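PDB 4LQC: TcpB from Brucella melitensis, which is a bacterial protein with a TIR domain, a compact module of parallel beta strands wrapped by helices that generally mediates association with other TIR domains. Local coordinates for residues L57-S68 with T93-V102; R79-M87 with F110-V118. The protein carries 2 engineered substitutions. All coordinates share one frame; numbering follows the deposited sequence.

Interaction 1 of 2, residues L57-S68 with T93-V102; sequences LANSKFGIVVLS and TRILPIWHKV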
ATOM      1  N   LEU B  57     -15.398  17.902 -10.901  1.00 39.87           N
ATOM      2  CA  LEU B  57     -16.443  18.199  -9.919  1.00 42.28           C
ATOM      3  C   LEU B  57     -17.592  18.997 -10.537  1.00 43.78           C
ATOM      4  O   LEU B  57     -18.714  19.006 -10.012  1.00 42.99           O
ATOM      5  CB  LEU B  57     -15.857  18.981  -8.742  1.00 38.32           C
ATOM      6  CG  LEU B  57     -14.959  18.234  -7.751  1.00 39.10           C
ATOM      7  CD1 LEU B  57     -14.461  19.196  -6.672  1.00 35.35           C
ATOM      8  CD2 LEU B  57     -15.724  17.086  -7.123  1.00 37.54           C
ATOM      9  N   ALA B  58     -17.303  19.670 -11.649  1.00 41.37           N
ATOM     10  CA  ALA B  58     -18.302  20.478 -12.339  1.00 45.18           C
ATOM     11  C   ALA B  58     -19.205  19.590 -13.179  1.00 48.49           C
ATOM     12  O   ALA B  58     -20.195  20.054 -13.740  1.00 54.31           O
ATOM     13  CB  ALA B  58     -17.634  21.539 -13.202  1.00 37.95           C
ATOM     14  N   ASN B  59     -18.864  18.306 -13.253  1.00 49.50           N
ATOM     15  CA  ASN B  59     -19.655  17.342 -14.004  1.00 45.04           C
ATOM     16  C   ASN B  59     -20.013  16.091 -13.221  1.00 43.01           C
ATOM     17  O   ASN B  59     -20.703  15.225 -13.747  1.00 46.12           O
ATOM     18  CB  ASN B  59     -18.916  16.933 -15.277  1.00 51.13           C
ATOM     19  CG  ASN B  59     -18.669  18.099 -16.198  1.00 58.86           C
ATOM     20  OD1 ASN B  59     -19.570  18.907 -16.454  1.00 63.75           O
ATOM     21  ND2 ASN B  59     -17.438  18.209 -16.699  1.00 61.20           N
ATOM     22  N   SER B  60     -19.556  15.991 -11.978  1.00 40.57           N
ATOM     23  CA  SER B  60     -19.787  14.782 -11.191  1.00 39.64           C
ATOM     24  C   SER B  60     -20.109  15.091  -9.733  1.00 41.33           C
ATOM     25  O   SER B  60     -19.735  16.149  -9.221  1.00 43.76           O
ATOM     26  CB  SER B  60     -18.568  13.854 -11.257  1.00 40.85           C
ATOM     27  OG  SER B  60     -18.062  13.737 -12.582  1.00 43.03           O
ATOM     28  N   LYS B  61     -20.794  14.166  -9.057  1.00 40.73           N
ATOM     29  CA  LYS B  61     -21.076  14.347  -7.634  1.00 43.58           C
ATOM     30  C   LYS B  61     -19.784  14.253  -6.840  1.00 42.37           C
ATOM     31  O   LYS B  61     -19.510  15.108  -6.000  1.00 47.03           O
ATOM     32  CB  LYS B  61     -22.100  13.329  -7.103  1.00 44.09           C
ATOM     33  CG  LYS B  61     -23.521  13.525  -7.630  1.00 46.84           C
ATOM     34  CD  LYS B  61     -24.507  12.550  -6.979  1.00 48.93           C
ATOM     35  CE  LYS B  61     -25.435  11.891  -8.004  1.00 48.39           C
ATOM     36  NZ  LYS B  61     -26.139  12.879  -8.892  1.00 49.78           N
ATOM     37  N   PHE B  62     -18.983  13.229  -7.128  1.00 40.67           N
ATOM     38  CA  PHE B  62     -17.773  12.967  -6.357  1.00 41.86           C
ATOM     39  C   PHE B  62     -16.503  12.818  -7.188  1.00 39.43           C
ATOM     40  O   PHE B  62     -16.552  12.514  -8.368  1.00 38.23           O
ATOM     41  CB  PHE B  62     -17.969  11.726  -5.490  1.00 40.91           C
ATOM     42  CG  PHE B  62     -18.912  11.943  -4.347  1.00 46.78           C
ATOM     43  CD1 PHE B  62     -18.484  12.596  -3.199  1.00 47.34           C
ATOM     44  CD2 PHE B  62     -20.227  11.512  -4.423  1.00 45.46           C
ATOM     45  CE1 PHE B  62     -19.353  12.793  -2.141  1.00 51.83           C
ATOM     46  CE2 PHE B  62     -21.099  11.713  -3.376  1.00 43.10           C
ATOM     47  CZ  PHE B  62     -20.667  12.347  -2.233  1.00 47.96           C
ATOM     48  N   GLY B  63     -15.362  13.046  -6.547  1.00 41.07           N
ATOM     49  CA  GLY B  63     -14.075  12.850  -7.177  1.00 34.98           C
ATOM     50  C   GLY B  63     -13.268  11.767  -6.476  1.00 38.61           C
ATOM     51  O   GLY B  63     -13.101  11.774  -5.248  1.00 39.44           O
ATOM     52  N   ILE B  64     -12.791  10.814  -7.268  1.00 36.91           N
ATOM     53  CA  ILE B  64     -11.884   9.791  -6.785  1.00 36.72           C
ATOM     54  C   ILE B  64     -10.495  10.141  -7.286  1.00 34.72           C
ATOM     55  O   ILE B  64     -10.300  10.438  -8.465  1.00 37.63           O
ATOM     56  CB  ILE B  64     -12.268   8.393  -7.316  1.00 37.03           C
ATOM     57  CG1 ILE B  64     -13.700   8.027  -6.905  1.00 34.54           C
ATOM     58  CG2 ILE B  64     -11.311   7.342  -6.788  1.00 31.58           C
ATOM     59  CD1 ILE B  64     -14.188   6.720  -7.511  1.00 36.03           C
ATOM     60  N   VAL B  65      -9.530  10.131  -6.387  1.00 32.82           N
ATOM     61  CA  VAL B  65      -8.144  10.328  -6.770  1.00 32.61           C
ATOM     62  C   VAL B  65      -7.366   9.098  -6.319  1.00 34.19           C
ATOM     63  O   VAL B  65      -7.301   8.787  -5.126  1.00 32.76           O
ATOM     64  CB  VAL B  65      -7.550  11.548  -6.085  1.00 30.39           C
ATOM     65  CG1 VAL B  65      -6.200  11.868  -6.686  1.00 34.31           C
ATOM     66  CG2 VAL B  65      -8.483  12.738  -6.217  1.00 33.26           C
ATOM     67  N   VAL B  66      -6.795   8.388  -7.279  1.00 31.94           N
ATOM     68  CA  VAL B  66      -6.000   7.215  -6.983  1.00 29.61           C
ATOM     69  C   VAL B  66      -4.597   7.629  -6.543  1.00 30.83           C
ATOM     70  O   VAL B  66      -3.744   7.945  -7.377  1.00 32.04           O
ATOM     71  CB  VAL B  66      -5.930   6.319  -8.217  1.00 29.84           C
ATOM     72  CG1 VAL B  66      -5.235   4.996  -7.889  1.00 29.30           C
ATOM     73  CG2 VAL B  66      -7.326   6.076  -8.721  1.00 29.03           C
ATOM     74  N   LEU B  67      -4.373   7.627  -5.230  1.00 31.05           N
ATOM     75  CA  LEU B  67      -3.098   8.004  -4.634  1.00 30.61           C
ATOM     76  C   LEU B  67      -2.065   6.887  -4.664  1.00 31.07           C
ATOM     77  O   LEU B  67      -2.021   6.058  -3.768  1.00 32.53           O
ATOM     78  CB  LEU B  67      -3.319   8.398  -3.183  1.00 32.18           C
ATOM     79  CG  LEU B  67      -4.136   9.668  -2.948  1.00 32.64           C
ATOM     80  CD1 LEU B  67      -4.019  10.040  -1.463  1.00 34.67           C
ATOM     81  CD2 LEU B  67      -3.617  10.784  -3.832  1.00 30.45           C
ATOM     82  N   SER B  68      -1.223   6.876  -5.690  1.00 35.49           N
ATOM     83  CA  SER B  68      -0.237   5.828  -5.844  1.00 33.77           C
ATOM     84  C   SER B  68       1.115   6.445  -6.060  1.00 33.54           C
ATOM     85  O   SER B  68       1.235   7.653  -6.198  1.00 41.99           O
ATOM     86  CB  SER B  68      -0.561   4.954  -7.051  1.00 34.26           C
ATOM     87  OG  SER B  68      -0.297   5.646  -8.264  1.00 35.48           O
ATOM     88  N   THR B  93     -16.734  16.891   2.019  1.00 64.78           N
ATOM     89  CA  THR B  93     -15.778  16.689   0.928  1.00 58.66           C
ATOM     90  C   THR B  93     -16.384  15.967  -0.279  1.00 55.01           C
ATOM     91  O   THR B  93     -17.198  15.044  -0.146  1.00 48.78           O
ATOM     92  CB  THR B  93     -14.555  15.903   1.438  1.00 20.00           C
ATOM     93  OG1 THR B  93     -14.977  14.630   1.937  1.00 20.00           O
ATOM     94  CG2 THR B  93     -13.959  16.580   2.663  1.00 20.00           C
ATOM     95  N   ARG B  94     -15.987  16.405  -1.464  1.00 48.82           N
ATOM     96  CA  ARG B  94     -16.401  15.731  -2.673  1.00 46.59           C
ATOM     97  C   ARG B  94     -15.215  14.981  -3.262  1.00 43.82           C
ATOM     98  O   ARG B  94     -15.337  14.360  -4.316  1.00 46.00           O
ATOM     99  CB  ARG B  94     -16.969  16.741  -3.679  1.00 45.24           C
ATOM    100  CG  ARG B  94     -18.251  17.436  -3.222  1.00 44.78           C
ATOM    101  CD  ARG B  94     -18.654  18.560  -4.179  1.00 46.96           C
ATOM    102  NE  ARG B  94     -18.981  18.058  -5.515  1.00 40.92           N
ATOM    103  CZ  ARG B  94     -19.144  18.815  -6.598  1.00 42.29           C
ATOM    104  NH1 ARG B  94     -19.016  20.130  -6.522  1.00 45.58           N
ATOM    105  NH2 ARG B  94     -19.432  18.253  -7.767  1.00 41.53           N
ATOM    106  N   ILE B  95     -14.069  15.040  -2.585  1.00 41.01           N
ATOM    107  CA  ILE B  95     -12.870  14.328  -3.031  1.00 38.84           C
ATOM    108  C   ILE B  95     -12.600  13.100  -2.148  1.00 41.52           C
ATOM    109  O   ILE B  95     -12.458  13.219  -0.934  1.00 44.11           O
ATOM    110  CB  ILE B  95     -11.624  15.253  -3.068  1.00 41.64           C
ATOM    111  CG1 ILE B  95     -11.867  16.462  -3.981  1.00 40.32           C
ATOM    112  CG2 ILE B  95     -10.398  14.505  -3.575  1.00 37.18           C
ATOM    113  CD1 ILE B  95     -11.813  16.113  -5.447  1.00 38.90           C
ATOM    114  N   LEU B  96     -12.543  11.924  -2.769  1.00 39.52           N
ATOM    115  CA  LEU B  96     -12.319  10.666  -2.054  1.00 36.00           C
ATOM    116  C   LEU B  96     -11.042  10.037  -2.562  1.00 34.91           C
ATOM    117  O   LEU B  96     -11.037   9.388  -3.604  1.00 35.01           O
ATOM    118  CB  LEU B  96     -13.464   9.684  -2.320  1.00 33.92           C
ATOM    119  CG  LEU B  96     -14.853  10.315  -2.306  1.00 41.79           C
ATOM    120  CD1 LEU B  96     -15.885   9.351  -2.864  1.00 38.99           C
ATOM    121  CD2 LEU B  96     -15.201  10.730  -0.890  1.00 39.08           C
ATOM    122  N   PRO B  97      -9.946  10.230  -1.826  1.00 37.06           N
ATOM    123  CA  PRO B  97      -8.669   9.595  -2.150  1.00 33.31           C
ATOM    124  C   PRO B  97      -8.771   8.101  -1.969  1.00 31.14           C
ATOM    125  O   PRO B  97      -9.489   7.634  -1.078  1.00 28.44           O
ATOM    126  CB  PRO B  97      -7.733  10.134  -1.063  1.00 34.67           C
ATOM    127  CG  PRO B  97      -8.393  11.390  -0.575  1.00 37.80           C
ATOM    128  CD  PRO B  97      -9.847  11.085  -0.634  1.00 34.73           C
ATOM    129  N   ILE B  98      -8.051   7.356  -2.797  1.00 31.43           N
ATOM    130  CA  ILE B  98      -7.835   5.942  -2.529  1.00 30.79           C
ATOM    131  C   ILE B  98      -6.347   5.685  -2.539  1.00 30.38           C
ATOM    132  O   ILE B  98      -5.671   5.982  -3.540  1.00 28.66           O
ATOM    133  CB  ILE B  98      -8.479   5.056  -3.587  1.00 28.76           C
ATOM    134  CG1 ILE B  98      -9.994   5.230  -3.552  1.00 29.88           C
ATOM    135  CG2 ILE B  98      -8.134   3.594  -3.315  1.00 27.38           C
ATOM    136  CD1 ILE B  98     -10.681   4.589  -4.734  1.00 32.33           C
ATOM    137  N   TRP B  99      -5.838   5.152  -1.428  1.00 28.35           N
ATOM    138  CA  TRP B  99      -4.419   4.836  -1.305  1.00 25.90           C
ATOM    139  C   TRP B  99      -4.173   3.536  -2.037  1.00 30.27           C
ATOM    140  O   TRP B  99      -4.850   2.537  -1.777  1.00 34.05           O
ATOM    141  CB  TRP B  99      -4.030   4.662   0.159  1.00 31.61           C
ATOM    142  CG  TRP B  99      -4.039   5.924   0.988  1.00 32.84           C
ATOM    143  CD1 TRP B  99      -4.897   6.990   0.876  1.00 34.36           C
ATOM    144  CD2 TRP B  99      -3.123   6.256   2.042  1.00 31.96           C
ATOM    145  NE1 TRP B  99      -4.571   7.955   1.807  1.00 32.58           N
ATOM    146  CE2 TRP B  99      -3.487   7.528   2.530  1.00 35.92           C
ATOM    147  CE3 TRP B  99      -2.036   5.596   2.621  1.00 32.58           C
ATOM    148  CZ2 TRP B  99      -2.803   8.150   3.584  1.00 38.19           C
ATOM    149  CZ3 TRP B  99      -1.353   6.219   3.662  1.00 34.82           C
ATOM    150  CH2 TRP B  99      -1.736   7.481   4.131  1.00 33.87           C
ATOM    151  N   HIS B 100      -3.215   3.526  -2.957  1.00 29.41           N
ATOM    152  CA  HIS B 100      -2.924   2.299  -3.709  1.00 29.50           C
ATOM    153  C   HIS B 100      -1.423   2.017  -3.813  1.00 27.78           C
ATOM    154  O   HIS B 100      -0.681   2.727  -4.491  1.00 29.82           O
ATOM    155  CB  HIS B 100      -3.587   2.359  -5.092  1.00 29.01           C
ATOM    156  CG  HIS B 100      -3.490   1.091  -5.880  1.00 29.73           C
ATOM    157  ND1 HIS B 100      -3.939  -0.125  -5.403  1.00 34.92           N
ATOM    158  CD2 HIS B 100      -3.010   0.852  -7.124  1.00 29.79           C
ATOM    159  CE1 HIS B 100      -3.725  -1.059  -6.313  1.00 24.64           C
ATOM    160  NE2 HIS B 100      -3.166  -0.491  -7.370  1.00 24.46           N
ATOM    161  N   LYS B 101      -0.982   0.978  -3.118  1.00 29.97           N
ATOM    162  CA  LYS B 101       0.419   0.568  -3.139  1.00 29.51           C
ATOM    163  C   LYS B 101       1.378   1.688  -2.717  1.00 31.38           C
ATOM    164  O   LYS B 101       2.485   1.814  -3.252  1.00 32.74           O
ATOM    165  CB  LYS B 101       0.781  -0.048  -4.506  1.00 28.95           C
ATOM    166  CG  LYS B 101      -0.015  -1.345  -4.790  1.00 32.31           C
ATOM    167  CD  LYS B 101      -0.017  -1.795  -6.263  1.00 31.54           C
ATOM    168  CE  LYS B 101       1.353  -2.302  -6.727  1.00 36.79           C
ATOM    169  NZ  LYS B 101       1.931  -3.352  -5.835  1.00 36.16           N
ATOM    170  N   VAL B 102       0.940   2.505  -1.759  1.00 28.11           N
ATOM    171  CA  VAL B 102       1.829   3.470  -1.106  1.00 33.93           C
ATOM    172  C   VAL B 102       1.943   3.171   0.377  1.00 30.30           C
ATOM    173  O   VAL B 102       1.089   2.503   0.960  1.00 33.43           O
ATOM    174  CB  VAL B 102       1.330   4.923  -1.228  1.00 28.53           C
ATOM    175  CG1 VAL B 102       1.592   5.462  -2.616  1.00 35.97           C
ATOM    176  CG2 VAL B 102      -0.140   5.001  -0.879  1.00 26.76           C
TER
HETATM  177  O   HOH W   1     -20.346  21.546  -8.850  1.00 43.30           O
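Gly63 to Leu67 pairs in parallel with Ile95 to Trp99, the local strand axes 4.6 Å apart and inclined by 23°. Backbone bonds alternate as in any parallel ladder: Gly63 N gives to Arg94 O, Leu96 N to Gly63 O, and the zigzag continues through Val65, Ile98 and Leu67 to His100 N. The step from Val65 N to Leu96 O is the longest, at 3.3 Å, with the donor well above the carbonyl plane.

Polar side-chain contacts gather at the N-terminal end, where Arg94 acts as a clasp. Its chain bends at chi3 (64°), turning the guanidinium edge toward the helix-strand turn. NE makes a nearly straight 3.0 Å bond to Lys61 O, while NH2 makes a bent 2.6 Å bond to Ser60 O and lies so close to Leu57 O that its geometry there is doubtful. Leu57 CD2 sits over one face of the guanidinium, off toward its rim, and a water links NH1 to Leu57 O.

Apolar contacts divide between the two faces. Ile64 CG2 presses tightly on Ile98 CD1, at 3.5 Å, on one; on the other, Val65 CG2 meets Ile95 CG2 at 3.7 Å and Leu67 CD1 lies against Pro97 CB and Trp99.

These are adjacent inner strands of the parallel TIR-fold sheet: strand 7-14 flanks 60-68, strand 120-121 flanks 95-100, and helix 18-31 packs on the Ile64, Val66 and Ile98 face.

Interaction 2 of 2, residues R79-M87 with F110-V118; sequences RELDGLTAM and FSPSLADKV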
ATOM      1  N   ARG B  79       0.498  22.554  -2.453  1.00 36.84           N
ATOM      2  CA  ARG B  79      -0.767  23.152  -2.028  1.00 33.91           C
ATOM      3  C   ARG B  79      -1.961  22.545  -2.728  1.00 35.40           C
ATOM      4  O   ARG B  79      -3.084  22.588  -2.213  1.00 37.61           O
ATOM      5  CB  ARG B  79      -0.771  24.667  -2.271  1.00 34.08           C
ATOM      6  CG  ARG B  79      -0.391  25.126  -3.675  1.00 37.11           C
ATOM      7  CD  ARG B  79      -0.424  26.664  -3.772  1.00 30.26           C
ATOM      8  NE  ARG B  79      -0.154  27.140  -5.127  1.00 37.63           N
ATOM      9  CZ  ARG B  79       0.179  28.393  -5.440  1.00 41.39           C
ATOM     10  NH1 ARG B  79       0.307  29.321  -4.494  1.00 40.87           N
ATOM     11  NH2 ARG B  79       0.394  28.714  -6.708  1.00 34.95           N
ATOM     12  N   GLU B  80      -1.727  22.025  -3.926  1.00 34.44           N
ATOM     13  CA  GLU B  80      -2.762  21.351  -4.683  1.00 33.96           C
ATOM     14  C   GLU B  80      -3.001  19.947  -4.124  1.00 33.45           C
ATOM     15  O   GLU B  80      -4.107  19.422  -4.223  1.00 33.44           O
ATOM     16  CB  GLU B  80      -2.402  21.332  -6.171  1.00 33.55           C
ATOM     17  CG  GLU B  80      -2.437  22.745  -6.811  1.00 40.66           C
ATOM     18  CD  GLU B  80      -2.394  22.730  -8.337  1.00 39.99           C
ATOM     19  OE1 GLU B  80      -1.917  23.721  -8.913  1.00 40.23           O
ATOM     20  OE2 GLU B  80      -2.824  21.726  -8.965  1.00 41.37           O
ATOM     21  N   LEU B  81      -1.970  19.351  -3.524  1.00 31.68           N
ATOM     22  CA  LEU B  81      -2.143  18.073  -2.808  1.00 38.72           C
ATOM     23  C   LEU B  81      -2.908  18.310  -1.513  1.00 35.97           C
ATOM     24  O   LEU B  81      -3.899  17.635  -1.214  1.00 30.42           O
ATOM     25  CB  LEU B  81      -0.797  17.423  -2.472  1.00 32.42           C
ATOM     26  CG  LEU B  81       0.012  16.808  -3.612  1.00 35.66           C
ATOM     27  CD1 LEU B  81       1.234  16.121  -3.036  1.00 39.79           C
ATOM     28  CD2 LEU B  81      -0.832  15.809  -4.417  1.00 35.57           C
ATOM     29  N   ASP B  82      -2.431  19.288  -0.747  1.00 37.53           N
ATOM     30  CA  ASP B  82      -3.096  19.693   0.476  1.00 36.01           C
ATOM     31  C   ASP B  82      -4.532  20.118   0.200  1.00 39.23           C
ATOM     32  O   ASP B  82      -5.397  19.950   1.066  1.00 40.79           O
ATOM     33  CB  ASP B  82      -2.338  20.839   1.140  1.00 31.02           C
ATOM     34  CG  ASP B  82      -0.951  20.437   1.581  1.00 40.10           C
ATOM     35  OD1 ASP B  82      -0.652  19.215   1.599  1.00 42.47           O
ATOM     36  OD2 ASP B  82      -0.159  21.340   1.931  1.00 37.68           O
ATOM     37  N   GLY B  83      -4.774  20.665  -0.998  1.00 38.24           N
ATOM     38  CA  GLY B  83      -6.092  21.132  -1.407  1.00 35.34           C
ATOM     39  C   GLY B  83      -7.122  20.024  -1.588  1.00 37.43           C
ATOM     40  O   GLY B  83      -8.320  20.241  -1.407  1.00 39.27           O
ATOM     41  N   LEU B  84      -6.654  18.832  -1.941  1.00 37.58           N
ATOM     42  CA  LEU B  84      -7.519  17.671  -2.091  1.00 37.71           C
ATOM     43  C   LEU B  84      -8.262  17.364  -0.789  1.00 43.04           C
ATOM     44  O   LEU B  84      -9.308  16.707  -0.798  1.00 41.23           O
ATOM     45  CB  LEU B  84      -6.676  16.456  -2.500  1.00 36.29           C
ATOM     46  CG  LEU B  84      -5.995  16.563  -3.869  1.00 37.92           C
ATOM     47  CD1 LEU B  84      -5.271  15.276  -4.213  1.00 38.34           C
ATOM     48  CD2 LEU B  84      -7.005  16.899  -4.957  1.00 37.03           C
ATOM     49  N   THR B  85      -7.720  17.854   0.328  1.00 42.14           N
ATOM     50  CA  THR B  85      -8.288  17.575   1.653  1.00 48.55           C
ATOM     51  C   THR B  85      -9.316  18.622   2.097  1.00 48.63           C
ATOM     52  O   THR B  85      -9.949  18.474   3.140  1.00 53.21           O
ATOM     53  CB  THR B  85      -7.193  17.486   2.754  1.00 44.14           C
ATOM     54  OG1 THR B  85      -6.544  18.756   2.893  1.00 45.85           O
ATOM     55  CG2 THR B  85      -6.153  16.437   2.410  1.00 43.23           C
ATOM     56  N   ALA B  86      -9.481  19.679   1.311  1.00 46.36           N
ATOM     57  CA  ALA B  86     -10.348  20.781   1.724  1.00 53.00           C
ATOM     58  C   ALA B  86     -11.847  20.485   1.581  1.00 56.34           C
ATOM     59  O   ALA B  86     -12.299  19.982   0.551  1.00 55.34           O
ATOM     60  CB  ALA B  86      -9.973  22.059   0.985  1.00 45.23           C
ATOM     61  N   MET B  87     -12.601  20.792   2.635  1.00 63.35           N
ATOM     62  CA  MET B  87     -14.061  20.686   2.628  1.00 68.61           C
ATOM     63  C   MET B  87     -14.707  21.814   1.830  1.00 71.69           C
ATOM     64  O   MET B  87     -14.046  22.787   1.454  1.00 69.03           O
ATOM     65  CB  MET B  87     -14.612  20.713   4.058  1.00 70.91           C
ATOM     66  CG  MET B  87     -14.561  19.383   4.793  1.00 73.84           C
ATOM     67  SD  MET B  87     -15.815  18.215   4.205  1.00100.91           S
ATOM     68  CE  MET B  87     -17.332  19.130   4.479  1.00 87.84           C
ATOM     69  N   PHE B 110       4.932  13.699   0.671  1.00 37.74           N
ATOM     70  CA  PHE B 110       4.358  14.635  -0.301  1.00 36.57           C
ATOM     71  C   PHE B 110       3.321  15.572   0.329  1.00 35.72           C
ATOM     72  O   PHE B 110       3.229  16.751  -0.038  1.00 33.74           O
ATOM     73  CB  PHE B 110       3.770  13.881  -1.495  1.00 34.89           C
ATOM     74  CG  PHE B 110       4.805  13.204  -2.341  1.00 35.69           C
ATOM     75  CD1 PHE B 110       5.511  13.915  -3.293  1.00 36.71           C
ATOM     76  CD2 PHE B 110       5.092  11.864  -2.177  1.00 35.11           C
ATOM     77  CE1 PHE B 110       6.479  13.305  -4.075  1.00 33.38           C
ATOM     78  CE2 PHE B 110       6.060  11.241  -2.964  1.00 37.65           C
ATOM     79  CZ  PHE B 110       6.754  11.968  -3.916  1.00 34.66           C
ATOM     80  N   SER B 111       2.536  15.051   1.273  1.00 39.07           N
ATOM     81  CA  SER B 111       1.526  15.864   1.949  1.00 37.23           C
ATOM     82  C   SER B 111       1.073  15.255   3.260  1.00 37.64           C
ATOM     83  O   SER B 111       0.311  14.287   3.255  1.00 38.39           O
ATOM     84  CB  SER B 111       0.298  16.057   1.064  1.00 38.99           C
ATOM     85  OG  SER B 111      -0.803  16.465   1.860  1.00 38.18           O
ATOM     86  N   PRO B 112       1.536  15.830   4.384  1.00 40.41           N
ATOM     87  CA  PRO B 112       1.123  15.415   5.726  1.00 38.50           C
ATOM     88  C   PRO B 112      -0.389  15.455   5.919  1.00 38.74           C
ATOM     89  O   PRO B 112      -0.931  14.558   6.561  1.00 43.67           O
ATOM     90  CB  PRO B 112       1.830  16.437   6.627  1.00 33.82           C
ATOM     91  CG  PRO B 112       3.098  16.709   5.909  1.00 28.29           C
ATOM     92  CD  PRO B 112       2.712  16.724   4.439  1.00 34.57           C
ATOM     93  N   SER B 113      -1.065  16.463   5.377  1.00 41.24           N
ATOM     94  CA  SER B 113      -2.522  16.545   5.512  1.00 41.91           C
ATOM     95  C   SER B 113      -3.236  15.394   4.795  1.00 42.01           C
ATOM     96  O   SER B 113      -4.203  14.825   5.306  1.00 41.88           O
ATOM     97  CB  SER B 113      -3.034  17.892   5.016  1.00 43.75           C
ATOM     98  OG  SER B 113      -2.310  18.297   3.872  1.00 45.20           O
ATOM     99  N   LEU B 114      -2.744  15.038   3.617  1.00 39.77           N
ATOM    100  CA  LEU B 114      -3.286  13.901   2.888  1.00 38.22           C
ATOM    101  C   LEU B 114      -3.000  12.587   3.637  1.00 40.96           C
ATOM    102  O   LEU B 114      -3.806  11.660   3.616  1.00 41.21           O
ATOM    103  CB  LEU B 114      -2.656  13.865   1.503  1.00 33.91           C
ATOM    104  CG  LEU B 114      -3.451  13.300   0.341  1.00 36.93           C
ATOM    105  CD1 LEU B 114      -4.902  13.747   0.394  1.00 34.73           C
ATOM    106  CD2 LEU B 114      -2.797  13.788  -0.928  1.00 35.81           C
ATOM    107  N   ALA B 115      -1.851  12.520   4.306  1.00 39.55           N
ATOM    108  CA  ALA B 115      -1.417  11.291   4.972  1.00 41.81           C
ATOM    109  C   ALA B 115      -2.223  11.004   6.241  1.00 47.63           C
ATOM    110  O   ALA B 115      -2.270   9.856   6.731  1.00 40.36           O
ATOM    111  CB  ALA B 115       0.075  11.353   5.292  1.00 36.56           C
ATOM    112  N   ASP B 116      -2.849  12.051   6.772  1.00 42.77           N
ATOM    113  CA  ASP B 116      -3.644  11.918   7.980  1.00 47.18           C
ATOM    114  C   ASP B 116      -5.136  11.888   7.688  1.00 49.93           C
ATOM    115  O   ASP B 116      -5.928  11.472   8.538  1.00 53.34           O
ATOM    116  CB  ASP B 116      -3.306  13.041   8.961  1.00 48.97           C
ATOM    117  CG  ASP B 116      -1.894  12.930   9.493  1.00 48.23           C
ATOM    118  OD1 ASP B 116      -1.385  11.785   9.563  1.00 51.94           O
ATOM    119  OD2 ASP B 116      -1.291  13.975   9.832  1.00 56.00           O
ATOM    120  N   LYS B 117      -5.508  12.321   6.486  1.00 45.64           N
ATOM    121  CA  LYS B 117      -6.886  12.240   6.030  1.00 42.37           C
ATOM    122  C   LYS B 117      -7.282  10.794   5.744  1.00 49.59           C
ATOM    123  O   LYS B 117      -6.717  10.132   4.867  1.00 48.51           O
ATOM    124  CB  LYS B 117      -7.088  13.092   4.785  1.00 40.69           C
ATOM    125  CG  LYS B 117      -8.528  13.153   4.312  1.00 49.76           C
ATOM    126  CD  LYS B 117      -8.611  13.692   2.889  1.00 44.63           C
ATOM    127  CE  LYS B 117     -10.018  13.594   2.344  1.00 44.20           C
ATOM    128  NZ  LYS B 117     -10.135  14.324   1.031  1.00 47.98           N
ATOM    129  N   VAL B 118      -8.256  10.305   6.502  1.00 54.48           N
ATOM    130  CA  VAL B 118      -8.716   8.931   6.372  1.00 50.54           C
ATOM    131  C   VAL B 118      -9.296   8.707   4.987  1.00 49.47           C
ATOM    132  O   VAL B 118     -10.068   9.527   4.488  1.00 46.99           O
ATOM    133  CB  VAL B 118      -9.781   8.598   7.419  1.00 51.98           C
ATOM    134  CG1 VAL B 118     -10.178   7.134   7.309  1.00 53.99           C
ATOM    135  CG2 VAL B 118      -9.255   8.897   8.804  1.00 51.17           C
TER
HETATM  136  O   HOH W   2      -0.023  19.110   4.114  1.00 29.27           O
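Asp82 and Ser111 meet where the end of one short helix faces the start of another, two connecting helices on one side of the TIR-domain sheet. Ser111 OG donates to Asp82 OD1 at 2.8 Å, nearly along the carboxylate C-O axis. With chi1 at 162°, the hydroxyl swings away from its own backbone N and also accepts from Leu114 N at 3.0 Å, so a single oxygen caps helix 112-116 and ties it to Asp82. A water donates to the same OD1.

Nearby, Leu81 CD1 lies 3.7 Å from Phe110 CB, and Leu81 CB rests against Ser111 CB. Thr85 sends CG2 toward helix 112-116 and the residue that follows it, touching both Leu114 CD1, at 3.6 Å, and Lys117 CD, at 3.7 Å, on the same side. The extended Lys117 chain runs antiparallel to the Thr85 side chain, bringing NZ to Leu84 O in a weak 3.1 Å bond; NZ probably also bonds Ile95 O of the sheet.

The chemistry is mixed: an aspartate fixes the rotation of a capping serine, aliphatic carbons pack alongside, and a lysine spends its ammonium on backbone carbonyls. Carboxylate and helix N terminus would probably both polarise the Ser111 hydroxyl.

Overall arrangement
From the N terminus, the chain enters interaction 1 at residues 57-68, the end of a helix and the central strand of the sheet, then passes through helices 69-72 and 78-83, the latter carrying the first half of interaction 2. It returns to the sheet at 93-102, closing the first loop as a right-handed beta-alpha-beta crossover, and goes on through helix 104-108 to 110-118, which closes the second. The two contacts therefore cross rather than nest. Interaction 1 joins adjacent strands in the core; interaction 2 joins short connecting helices about 12 Å away, between centres. They meet where Trp99 packs on Ala115 and Ile95 on Leu84, so the sheet and the connecting helices touch directly.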